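Local structure of solute-binding protein Csal_2479 (Chromohalobacter salexigens, 4P1L) at residues A[216-221]-A[281-286]; A[184-189]-A[200-205]; A[54-59]-A[247-252]. The protein binds D-glucuronate in the periplasm and probably delivers it to the membrane permease of a TRAP transport system for uptake into the cell. One frame throughout, in Å; residues are numbered along the deposited sequence.

Interaction 1 of 3, residues A[216-221]-A[281-286]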
ATOM      1  N   GLY A 216      12.130  -7.446   8.572  1.00 19.37           N
ATOM      2  CA  GLY A 216      12.821  -8.619   9.085  1.00 24.47           C
ATOM      3  C   GLY A 216      12.103  -9.936   8.804  1.00 20.19           C
ATOM      4  O   GLY A 216      12.555 -10.980   9.259  1.00 18.76           O
ATOM      5  N   HIS A 217      10.999  -9.904   8.059  1.00 20.20           N
ATOM      6  CA  HIS A 217      10.210 -11.123   7.848  1.00 17.03           C
ATOM      7  C   HIS A 217      11.019 -12.173   7.136  1.00 20.70           C
ATOM      8  O   HIS A 217      10.862 -13.351   7.405  1.00 18.40           O
ATOM      9  CB  HIS A 217       8.914 -10.842   7.079  1.00 22.49           C
ATOM     10  CG  HIS A 217       7.987  -9.911   7.791  1.00 18.80           C
ATOM     11  ND1 HIS A 217       6.841  -9.415   7.218  1.00 16.98           N
ATOM     12  CD2 HIS A 217       8.048  -9.373   9.031  1.00 19.11           C
ATOM     13  CE1 HIS A 217       6.235  -8.607   8.072  1.00 16.94           C
ATOM     14  NE2 HIS A 217       6.939  -8.589   9.189  1.00 16.31           N
ATOM     15  N   TYR A 218      11.935 -11.729   6.277  1.00 19.13           N
ATOM     16  CA  TYR A 218      12.757 -12.641   5.486  1.00 16.52           C
ATOM     17  C   TYR A 218      13.652 -13.526   6.352  1.00 19.51           C
ATOM     18  O   TYR A 218      14.091 -14.575   5.909  1.00 21.35           O
ATOM     19  CB  TYR A 218      13.622 -11.841   4.523  1.00 24.14           C
ATOM     20  CG  TYR A 218      14.817 -11.161   5.157  1.00 18.08           C
ATOM     21  CD1 TYR A 218      14.697  -9.935   5.777  1.00 24.10           C
ATOM     22  CD2 TYR A 218      16.088 -11.737   5.086  1.00 21.61           C
ATOM     23  CE1 TYR A 218      15.791  -9.300   6.342  1.00 26.93           C
ATOM     24  CE2 TYR A 218      17.187 -11.107   5.650  1.00 28.59           C
ATOM     25  CZ  TYR A 218      17.032  -9.891   6.264  1.00 30.57           C
ATOM     26  OH  TYR A 218      18.109  -9.262   6.822  1.00 29.86           O
ATOM     27  N   GLU A 219      13.918 -13.105   7.581  1.00 19.56           N
ATOM     28  CA  GLU A 219      14.744 -13.894   8.480  1.00 21.47           C
ATOM     29  C   GLU A 219      14.027 -15.138   8.976  1.00 28.36           C
ATOM     30  O   GLU A 219      14.672 -16.059   9.467  1.00 27.07           O
ATOM     31  CB  GLU A 219      15.171 -13.061   9.689  1.00 26.13           C
ATOM     32  CG  GLU A 219      16.034 -11.861   9.360  1.00 28.38           C
ATOM     33  CD  GLU A 219      16.163 -10.923  10.542  1.00 39.92           C
ATOM     34  OE1 GLU A 219      15.837 -11.353  11.670  1.00 45.06           O
ATOM     35  OE2 GLU A 219      16.561  -9.757  10.343  1.00 46.35           O
ATOM     36  N   VAL A 220      12.695 -15.157   8.897  1.00 24.48           N
ATOM     37  CA  VAL A 220      11.941 -16.290   9.423  1.00 29.80           C
ATOM     38  C   VAL A 220      11.202 -17.032   8.310  1.00 28.08           C
ATOM     39  O   VAL A 220      11.137 -18.262   8.296  1.00 41.74           O
ATOM     40  CB  VAL A 220      10.962 -15.850  10.526  1.00 36.55           C
ATOM     41  CG1 VAL A 220      10.092 -17.036  10.973  1.00 40.74           C
ATOM     42  CG2 VAL A 220      11.729 -15.260  11.704  1.00 35.80           C
ATOM     43  N   ALA A 221      10.718 -16.287   7.332  1.00 22.33           N
ATOM     44  CA  ALA A 221      10.011 -16.891   6.200  1.00 23.25           C
ATOM     45  C   ALA A 221      10.914 -16.788   4.968  1.00 17.01           C
ATOM     46  O   ALA A 221      10.931 -15.762   4.286  1.00 23.87           O
ATOM     47  CB  ALA A 221       8.696 -16.206   5.987  1.00 22.91           C
ATOM     48  N   LEU A 281      18.670 -11.942  -1.028  1.00 26.98           N
ATOM     49  CA  LEU A 281      19.336 -13.028  -1.732  1.00 26.09           C
ATOM     50  C   LEU A 281      20.648 -13.376  -1.055  1.00 30.41           C
ATOM     51  O   LEU A 281      20.945 -14.554  -0.862  1.00 28.51           O
ATOM     52  CB  LEU A 281      19.578 -12.708  -3.204  1.00 26.10           C
ATOM     53  CG  LEU A 281      18.370 -12.831  -4.134  1.00 24.02           C
ATOM     54  CD1 LEU A 281      18.744 -12.312  -5.495  1.00 29.99           C
ATOM     55  CD2 LEU A 281      17.895 -14.289  -4.219  1.00 23.83           C
ATOM     56  N   ASP A 282      21.436 -12.367  -0.690  1.00 31.44           N
ATOM     57  CA  ASP A 282      22.707 -12.622  -0.011  1.00 35.95           C
ATOM     58  C   ASP A 282      22.513 -13.356   1.314  1.00 33.51           C
ATOM     59  O   ASP A 282      23.431 -14.039   1.798  1.00 32.91           O
ATOM     60  CB  ASP A 282      23.478 -11.323   0.220  1.00 36.02           C
ATOM     61  CG  ASP A 282      24.022 -10.741  -1.067  1.00 44.78           C
ATOM     62  OD1 ASP A 282      24.001 -11.459  -2.090  1.00 43.23           O
ATOM     63  OD2 ASP A 282      24.461  -9.569  -1.058  1.00 51.06           O
ATOM     64  N   ALA A 283      21.323 -13.223   1.891  1.00 26.51           N
ATOM     65  CA  ALA A 283      20.998 -13.871   3.163  1.00 22.34           C
ATOM     66  C   ALA A 283      20.503 -15.315   3.009  1.00 23.70           C
ATOM     67  O   ALA A 283      20.218 -15.982   3.999  1.00 31.02           O
ATOM     68  CB  ALA A 283      19.973 -13.055   3.915  1.00 23.30           C
ATOM     69  N   GLY A 284      20.354 -15.779   1.773  1.00 24.31           N
ATOM     70  CA  GLY A 284      19.980 -17.159   1.528  1.00 25.22           C
ATOM     71  C   GLY A 284      18.508 -17.408   1.247  1.00 24.14           C
ATOM     72  O   GLY A 284      18.092 -18.571   1.182  1.00 27.14           O
ATOM     73  N   VAL A 285      17.717 -16.339   1.116  1.00 23.33           N
ATOM     74  CA  VAL A 285      16.303 -16.468   0.783  1.00 17.50           C
ATOM     75  C   VAL A 285      16.149 -17.175  -0.546  1.00 22.72           C
ATOM     76  O   VAL A 285      16.912 -16.942  -1.503  1.00 18.42           O
ATOM     77  CB  VAL A 285      15.586 -15.083   0.775  1.00 19.67           C
ATOM     78  CG1 VAL A 285      14.179 -15.182   0.201  1.00 19.44           C
ATOM     79  CG2 VAL A 285      15.529 -14.517   2.188  1.00 23.69           C
ATOM     80  N   LYS A 286      15.156 -18.057  -0.597  1.00 22.08           N
ATOM     81  CA  LYS A 286      14.826 -18.775  -1.800  1.00 18.13           C
ATOM     82  C   LYS A 286      13.653 -18.085  -2.499  1.00 16.82           C
ATOM     83  O   LYS A 286      12.509 -18.092  -2.004  1.00 17.96           O
ATOM     84  CB  LYS A 286      14.475 -20.211  -1.446  1.00 19.79           C
ATOM     85  CG  LYS A 286      15.635 -20.935  -0.745  1.00 27.89           C
ATOM     86  CD  LYS A 286      15.207 -22.282  -0.183  1.00 34.12           C
ATOM     87  CE  LYS A 286      16.340 -22.987   0.578  1.00 41.23           C
ATOM     88  NZ  LYS A 286      15.819 -24.117   1.424  1.00 45.24           N
TER

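Interaction 2 of 3, residues A[184-189]-A[200-205]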
ATOM      1  N   ASN A 184      -5.555 -20.258   4.208  1.00 18.59           N
ATOM      2  CA  ASN A 184      -6.429 -19.569   5.140  1.00 16.84           C
ATOM      3  C   ASN A 184      -5.695 -18.329   5.616  1.00 19.50           C
ATOM      4  O   ASN A 184      -4.468 -18.265   5.558  1.00 18.90           O
ATOM      5  CB  ASN A 184      -6.891 -20.489   6.280  1.00 27.19           C
ATOM      6  CG  ASN A 184      -5.782 -20.879   7.218  1.00 25.75           C
ATOM      7  OD1 ASN A 184      -5.543 -20.217   8.234  1.00 29.25           O
ATOM      8  ND2 ASN A 184      -5.116 -21.978   6.913  1.00 29.53           N
ATOM      9  N   ALA A 185      -6.449 -17.321   6.015  1.00 16.64           N
ATOM     10  CA  ALA A 185      -5.879 -16.009   6.238  1.00 16.22           C
ATOM     11  C   ALA A 185      -6.201 -15.472   7.627  1.00 16.93           C
ATOM     12  O   ALA A 185      -7.156 -15.896   8.284  1.00 19.74           O
ATOM     13  CB  ALA A 185      -6.391 -15.039   5.182  1.00 15.61           C
ATOM     14  N   THR A 186      -5.417 -14.505   8.074  1.00 16.71           N
ATOM     15  CA  THR A 186      -5.708 -13.869   9.332  1.00 19.99           C
ATOM     16  C   THR A 186      -5.217 -12.427   9.284  1.00 21.52           C
ATOM     17  O   THR A 186      -4.062 -12.171   8.955  1.00 17.28           O
ATOM     18  CB  THR A 186      -5.074 -14.632  10.509  1.00 26.12           C
ATOM     19  OG1 THR A 186      -5.424 -13.984  11.744  1.00 35.67           O
ATOM     20  CG2 THR A 186      -3.596 -14.666  10.384  1.00 26.45           C
ATOM     21  N   PRO A 187      -6.116 -11.481   9.563  1.00 20.67           N
ATOM     22  CA  PRO A 187      -5.791 -10.055   9.538  1.00 18.40           C
ATOM     23  C   PRO A 187      -4.977  -9.699  10.762  1.00 19.03           C
ATOM     24  O   PRO A 187      -5.285 -10.181  11.853  1.00 19.78           O
ATOM     25  CB  PRO A 187      -7.181  -9.391   9.550  1.00 21.44           C
ATOM     26  CG  PRO A 187      -8.045 -10.359  10.263  1.00 30.54           C
ATOM     27  CD  PRO A 187      -7.544 -11.716   9.875  1.00 25.79           C
HETATM   28  N   MSE A 188      -3.954  -8.865  10.594  1.00 20.07           N
HETATM   29  CA  MSE A 188      -3.058  -8.532  11.703  1.00 20.35           C
HETATM   30  C   MSE A 188      -2.283  -7.242  11.411  1.00 17.54           C
HETATM   31  O   MSE A 188      -1.905  -6.990  10.264  1.00 15.77           O
HETATM   32  CB  MSE A 188      -2.084  -9.698  11.901  1.00 18.27           C
HETATM   33  CG  MSE A 188      -1.162  -9.572  13.055  1.00 29.33           C
HETATM   34 SE   MSE A 188       0.113 -11.099  13.095  1.00 29.75          SE
HETATM   35  CE  MSE A 188      -1.117 -12.542  12.861  1.00 17.50           C
ATOM     36  N   ALA A 189      -2.057  -6.445  12.449  1.00 19.02           N
ATOM     37  CA  ALA A 189      -1.188  -5.254  12.384  1.00 23.52           C
ATOM     38  C   ALA A 189       0.190  -5.618  11.868  1.00 16.56           C
ATOM     39  O   ALA A 189       0.770  -6.607  12.274  1.00 16.74           O
ATOM     40  CB  ALA A 189      -1.070  -4.590  13.740  1.00 26.78           C
ATOM     41  N   GLY A 200       5.431 -19.163  15.098  1.00 30.99           N
ATOM     42  CA  GLY A 200       4.700 -20.188  14.382  1.00 29.13           C
ATOM     43  C   GLY A 200       3.199 -20.035  14.376  1.00 30.12           C
ATOM     44  O   GLY A 200       2.499 -20.896  13.856  1.00 36.85           O
ATOM     45  N   VAL A 201       2.710 -18.929  14.932  1.00 29.43           N
ATOM     46  CA  VAL A 201       1.296 -18.575  14.917  1.00 29.97           C
ATOM     47  C   VAL A 201       0.734 -18.437  13.494  1.00 29.11           C
ATOM     48  O   VAL A 201      -0.438 -18.705  13.254  1.00 27.53           O
ATOM     49  CB  VAL A 201       1.099 -17.234  15.661  1.00 37.07           C
ATOM     50  CG1 VAL A 201      -0.304 -16.704  15.486  1.00 36.15           C
ATOM     51  CG2 VAL A 201       1.431 -17.401  17.146  1.00 42.08           C
ATOM     52  N   ILE A 202       1.581 -18.000  12.564  1.00 23.34           N
ATOM     53  CA  ILE A 202       1.234 -17.903  11.139  1.00 21.15           C
ATOM     54  C   ILE A 202       2.373 -18.546  10.358  1.00 23.04           C
ATOM     55  O   ILE A 202       3.495 -18.596  10.853  1.00 22.37           O
ATOM     56  CB  ILE A 202       1.056 -16.435  10.673  1.00 20.40           C
ATOM     57  CG1 ILE A 202       2.302 -15.589  10.999  1.00 21.23           C
ATOM     58  CG2 ILE A 202      -0.212 -15.820  11.293  1.00 21.16           C
ATOM     59  CD1 ILE A 202       2.201 -14.172  10.490  1.00 20.19           C
ATOM     60  N   ASP A 203       2.087 -19.061   9.163  1.00 21.32           N
ATOM     61  CA  ASP A 203       3.118 -19.646   8.290  1.00 22.50           C
ATOM     62  C   ASP A 203       3.703 -18.648   7.287  1.00 22.00           C
ATOM     63  O   ASP A 203       4.732 -18.906   6.678  1.00 21.21           O
ATOM     64  CB  ASP A 203       2.532 -20.810   7.494  1.00 19.39           C
ATOM     65  CG  ASP A 203       1.849 -21.837   8.382  1.00 24.85           C
ATOM     66  OD1 ASP A 203       2.461 -22.200   9.402  1.00 31.67           O
ATOM     67  OD2 ASP A 203       0.703 -22.249   8.072  1.00 21.21           O
ATOM     68  N   GLY A 204       3.035 -17.519   7.072  1.00 21.60           N
ATOM     69  CA  GLY A 204       3.489 -16.605   6.045  1.00 15.54           C
ATOM     70  C   GLY A 204       2.733 -15.298   6.029  1.00 13.78           C
ATOM     71  O   GLY A 204       1.891 -15.052   6.871  1.00 14.99           O
ATOM     72  N   ALA A 205       3.049 -14.476   5.043  1.00 13.21           N
ATOM     73  CA  ALA A 205       2.396 -13.188   4.852  1.00 15.44           C
ATOM     74  C   ALA A 205       2.683 -12.795   3.402  1.00 12.22           C
ATOM     75  O   ALA A 205       3.136 -13.620   2.620  1.00 14.59           O
ATOM     76  CB  ALA A 205       2.940 -12.141   5.847  1.00 14.69           C
TER

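Interaction 3 of 3, residues A[54-59]-A[247-252]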
ATOM      1  N   GLU A  54       7.484  29.718   3.856  1.00 34.75           N
ATOM      2  CA  GLU A  54       8.238  30.612   4.726  1.00 39.05           C
ATOM      3  C   GLU A  54       7.955  30.337   6.211  1.00 37.54           C
ATOM      4  O   GLU A  54       7.790  31.258   7.015  1.00 35.44           O
ATOM      5  CB  GLU A  54       7.937  32.068   4.351  1.00 42.19           C
ATOM      6  CG  GLU A  54       8.365  32.381   2.917  1.00 49.79           C
ATOM      7  CD  GLU A  54       7.787  33.682   2.379  1.00 57.85           C
ATOM      8  OE1 GLU A  54       7.031  34.359   3.109  1.00 59.91           O
ATOM      9  OE2 GLU A  54       8.092  34.014   1.211  1.00 58.87           O
ATOM     10  N   GLY A  55       7.909  29.054   6.565  1.00 33.78           N
ATOM     11  CA  GLY A  55       7.763  28.640   7.952  1.00 30.52           C
ATOM     12  C   GLY A  55       6.351  28.716   8.518  1.00 33.68           C
ATOM     13  O   GLY A  55       6.137  28.426   9.695  1.00 31.21           O
ATOM     14  N   ARG A  56       5.379  29.103   7.697  1.00 25.82           N
ATOM     15  CA  ARG A  56       3.989  29.164   8.165  1.00 25.24           C
ATOM     16  C   ARG A  56       3.468  27.772   8.469  1.00 31.92           C
ATOM     17  O   ARG A  56       2.650  27.572   9.366  1.00 26.63           O
ATOM     18  CB  ARG A  56       3.084  29.832   7.127  1.00 28.73           C
ATOM     19  CG  ARG A  56       3.274  31.345   7.007  1.00 32.67           C
ATOM     20  CD  ARG A  56       2.249  31.925   6.068  1.00 28.36           C
ATOM     21  NE  ARG A  56       2.492  31.543   4.683  1.00 30.32           N
ATOM     22  CZ  ARG A  56       3.374  32.130   3.875  1.00 31.15           C
ATOM     23  NH1 ARG A  56       4.121  33.147   4.304  1.00 34.65           N
ATOM     24  NH2 ARG A  56       3.511  31.700   2.627  1.00 34.88           N
ATOM     25  N   VAL A  57       3.938  26.805   7.694  1.00 31.63           N
ATOM     26  CA  VAL A  57       3.563  25.429   7.913  1.00 25.25           C
ATOM     27  C   VAL A  57       4.835  24.639   8.107  1.00 27.81           C
ATOM     28  O   VAL A  57       5.677  24.594   7.215  1.00 24.84           O
ATOM     29  CB  VAL A  57       2.822  24.854   6.726  1.00 25.06           C
ATOM     30  CG1 VAL A  57       2.342  23.433   7.063  1.00 25.46           C
ATOM     31  CG2 VAL A  57       1.659  25.777   6.303  1.00 23.95           C
ATOM     32  N   GLU A  58       4.962  24.026   9.275  1.00 22.36           N
ATOM     33  CA  GLU A  58       6.167  23.303   9.653  1.00 26.93           C
ATOM     34  C   GLU A  58       5.848  21.850   9.978  1.00 30.48           C
ATOM     35  O   GLU A  58       5.627  21.507  11.138  1.00 27.46           O
ATOM     36  CB  GLU A  58       6.827  23.986  10.857  1.00 27.07           C
ATOM     37  CG  GLU A  58       7.073  25.464  10.591  1.00 33.77           C
ATOM     38  CD  GLU A  58       7.779  26.189  11.722  1.00 40.20           C
ATOM     39  OE1 GLU A  58       8.260  25.524  12.662  1.00 45.98           O
ATOM     40  OE2 GLU A  58       7.860  27.432  11.650  1.00 45.61           O
ATOM     41  N   PRO A  59       5.807  20.993   8.945  1.00 26.06           N
ATOM     42  CA  PRO A  59       5.444  19.593   9.202  1.00 26.01           C
ATOM     43  C   PRO A  59       6.547  18.813   9.901  1.00 27.74           C
ATOM     44  O   PRO A  59       7.749  19.044   9.695  1.00 25.39           O
ATOM     45  CB  PRO A  59       5.191  19.031   7.798  1.00 24.66           C
ATOM     46  CG  PRO A  59       5.024  20.258   6.905  1.00 23.18           C
ATOM     47  CD  PRO A  59       5.919  21.273   7.504  1.00 25.42           C
ATOM     48  N   SER A 247      -3.978  29.409   3.635  1.00 25.51           N
ATOM     49  CA  SER A 247      -4.170  30.313   2.498  1.00 26.70           C
ATOM     50  C   SER A 247      -4.208  29.511   1.197  1.00 25.98           C
ATOM     51  O   SER A 247      -3.688  28.369   1.114  1.00 24.75           O
ATOM     52  CB  SER A 247      -3.021  31.316   2.419  1.00 27.54           C
ATOM     53  OG  SER A 247      -1.812  30.638   2.063  1.00 26.85           O
ATOM     54  N   GLU A 248      -4.819  30.111   0.181  1.00 29.25           N
ATOM     55  CA  GLU A 248      -4.860  29.514  -1.156  1.00 26.85           C
ATOM     56  C   GLU A 248      -3.435  29.368  -1.698  1.00 26.78           C
ATOM     57  O   GLU A 248      -3.098  28.367  -2.336  1.00 28.61           O
ATOM     58  CB  GLU A 248      -5.714  30.383  -2.095  1.00 28.04           C
ATOM     59  CG  GLU A 248      -6.011  29.763  -3.460  1.00 39.27           C
ATOM     60  CD  GLU A 248      -4.931  30.050  -4.487  1.00 50.22           C
ATOM     61  OE1 GLU A 248      -4.386  31.178  -4.490  1.00 54.38           O
ATOM     62  OE2 GLU A 248      -4.625  29.139  -5.292  1.00 56.56           O
ATOM     63  N   LYS A 249      -2.584  30.359  -1.436  1.00 27.42           N
ATOM     64  CA  LYS A 249      -1.215  30.296  -1.940  1.00 27.55           C
ATOM     65  C   LYS A 249      -0.451  29.138  -1.288  1.00 28.45           C
ATOM     66  O   LYS A 249       0.281  28.411  -1.950  1.00 27.03           O
ATOM     67  CB  LYS A 249      -0.469  31.618  -1.712  1.00 29.81           C
ATOM     68  CG  LYS A 249       0.895  31.657  -2.381  1.00 41.25           C
ATOM     69  CD  LYS A 249       1.670  32.917  -2.021  1.00 54.05           C
ATOM     70  CE  LYS A 249       1.802  33.063  -0.506  1.00 54.18           C
ATOM     71  NZ  LYS A 249       3.057  33.752  -0.095  1.00 58.06           N
ATOM     72  N   ASP A 250      -0.628  28.952   0.011  1.00 28.07           N
ATOM     73  CA  ASP A 250       0.066  27.851   0.676  1.00 28.75           C
ATOM     74  C   ASP A 250      -0.435  26.469   0.211  1.00 24.99           C
ATOM     75  O   ASP A 250       0.364  25.525   0.081  1.00 23.79           O
ATOM     76  CB  ASP A 250      -0.016  27.990   2.200  1.00 27.43           C
ATOM     77  CG  ASP A 250       0.972  29.012   2.749  1.00 34.08           C
ATOM     78  OD1 ASP A 250       1.805  29.541   1.968  1.00 29.90           O
ATOM     79  OD2 ASP A 250       0.916  29.280   3.974  1.00 33.98           O
ATOM     80  N   ARG A 251      -1.737  26.328  -0.047  1.00 24.70           N
ATOM     81  CA  ARG A 251      -2.239  25.070  -0.617  1.00 22.98           C
ATOM     82  C   ARG A 251      -1.536  24.771  -1.940  1.00 25.97           C
ATOM     83  O   ARG A 251      -1.121  23.649  -2.192  1.00 22.43           O
ATOM     84  CB  ARG A 251      -3.761  25.100  -0.839  1.00 22.25           C
ATOM     85  CG  ARG A 251      -4.606  24.830   0.421  1.00 23.35           C
ATOM     86  CD  ARG A 251      -6.105  24.700   0.097  1.00 22.14           C
ATOM     87  NE  ARG A 251      -6.714  25.992  -0.198  1.00 26.65           N
ATOM     88  CZ  ARG A 251      -7.063  26.870   0.743  1.00 30.12           C
ATOM     89  NH1 ARG A 251      -7.597  28.040   0.406  1.00 25.70           N
ATOM     90  NH2 ARG A 251      -6.885  26.570   2.033  1.00 31.63           N
ATOM     91  N   GLN A 252      -1.411  25.774  -2.802  1.00 24.91           N
ATOM     92  CA  GLN A 252      -0.783  25.542  -4.106  1.00 23.74           C
ATOM     93  C   GLN A 252       0.673  25.091  -3.915  1.00 25.41           C
ATOM     94  O   GLN A 252       1.159  24.173  -4.605  1.00 24.82           O
ATOM     95  CB  GLN A 252      -0.881  26.803  -4.988  1.00 31.31           C
ATOM     96  CG  GLN A 252       0.033  26.788  -6.217  1.00 38.34           C
ATOM     97  CD  GLN A 252      -0.103  28.041  -7.089  1.00 50.59           C
ATOM     98  OE1 GLN A 252      -1.090  28.779  -7.009  1.00 51.24           O
ATOM     99  NE2 GLN A 252       0.900  28.281  -7.926  1.00 55.14           N
TER

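Interaction 1 of 3, residues A[216-221]-A[281-286]
The Tyr-218 side chain meets Ala-283 and Val-285 through apolar contacts, at its ring edge and its CB. Ala-283 presses its methyl against the ring edge, CB to CE2 of Tyr-218 at 3.8 Å. Val-285 sits nearer the root of the side chain: its CG2 lies 4.0 Å from Tyr-218 CB, also near the plane of the ring, and the two side chains run about perpendicular to each other. The same CG2 methyl has a further van der Waals neighbour in the carbonyl O of Tyr-218, at 4.0 Å. A chi1 of 76° places the Tyr-218 ring between its own backbone N and carbonyl carbon, from where its edge faces the two aliphatic groups. Glu-219 CG covers one ring face, offset toward the rim, and Lys-279 and Ile-280 of the long helix 248-282 also touch the tyrosine.

Backbone hydrogen bonds shape each side separately. His-217 O takes both Val-220 N, at 3.0 Å, and Ala-221 N, at 2.9 Å, which curls 216-221 into a compact turn. Across from it, Gly-284 has positive phi (98°) and its N reaches back to Leu-281 O at 3.0 Å.

That glycine completes a Schellman motif, the classic C-terminal stop of an alpha-helix; here it turns the chain out of helix 248-282 into edge strand 286-288, with the Tyr-218 loop packed against the turn.

Interaction 2 of 3, residues A[184-189]-A[200-205]
Ile-202 offers one methyl, CG2, to two partners on the other segment, Thr-186 and Met-188. The CG2 methyls of Thr-186 and Ile-202 stand 3.7 Å apart, with the side chains crossing at roughly a right angle. Met-188, present as selenomethionine, meets the isoleucine tip to tip, its terminal CE 3.7 Å from Ile-202 CG2. All of this is van der Waals contact between saturated carbons.

The torsions explain the reach. The Met-188 chain runs straight out from the backbone through CG and SE (chi1 and chi2 both -176°), then bends at chi3, -48°, to turn CE onto the isoleucine. In Thr-186 a chi1 of -178° puts OG1 anti to the backbone N and CG2, the branch that touches Ile-202, between N and the carbonyl carbon.

One shell further out, the backbone of 184-189 is paired with strand 165-168: Thr-186 bonds to Val-166 and Val-168, and Met-188 to Val-168. The carbonyl O of Met-188 also accepts from NH2 of Arg-167, a D-glucuronate-binding residue, which links this packing to the sugar site. On the other segment, Asp-203 OD2 accepts from the backbone N of Lys-165.

Ile-202 is thus buried between strands 165-168 and 184-187 and helix 193-198, where Ser-196 and Leu-197 touch it, just ahead of the point where the chain enters strand 204-207.

Interaction 3 of 3, residues A[54-59]-A[247-252]
The two backbones come closest at Val-57 and Asp-250, whose CA atoms are 8.4 Å apart, with an irregular loop facing the first turn of a helix. Across this gap Arg-56 and Asp-250 form a bidentate, side-on salt bridge. Arg-56 NE donates to OD2 of Asp-250 at 2.8 Å, and its NH2 donates to OD1 of Asp-250, also at 2.8 Å. Both bonds are nearly straight (169° and 170°), both use the syn lone pairs of the carboxylate, and the guanidinium and carboxylate planes differ by only 9°. Two parallel bonds of this kind fix the rotation of both flat groups. The arginine chain bends at chi3 to bring that edge round to the acid.

A weak third bond, from Arg-56 NH1 to Glu-54 OE1 at 3.4 Å, extends the network along the loop. Lys-249 crosses Arg-56 at about a right angle and brings its NZ to 3.4 Å from Arg-56 NH2; these like charges are probably eased by the two acids nearby. Val-57 CG2 comes to 4.3 Å from Asp-250 OD2, and both residues are buried.

Asp-250 is itself held at the helix start, its backbone N donating to OG of the N-cap residue Ser-247 at 2.9 Å. An asparagine in its place lacks the charge and one acceptor oxygen, and is likely to leave the Arg-56 guanidinium freer to turn and, without its main acidic partner, less well compensated beside Lys-249.

The loop leaves helix 37-52 through a Schellman motif and leads into edge strand 59-62; Val-57 touches Val-49 of that helix and Trp-26 of strand 26-29, and the salt bridge ties this corner to the beginning of helix 248-282.

In the fold
Interactions 1 and 3 sit at the two ends of the long helix 248-282, their centres about 44 Å apart on opposite sides of the chain's centre, so this one helix spans the distance between them. Interaction 2 shares the end of the molecule with interaction 1; their centres are about 17 Å apart and their nearest atoms about 5 Å, without touching. It is also the one nearest the sugar: the Met-188 side chain is about 8 Å from bound D-glucuronate and about 4 Å from that of Arg-167, whereas the Tyr-218 side chain of interaction 1 is about 14 Å from the ligand. Interaction 3 lies away from the binding site.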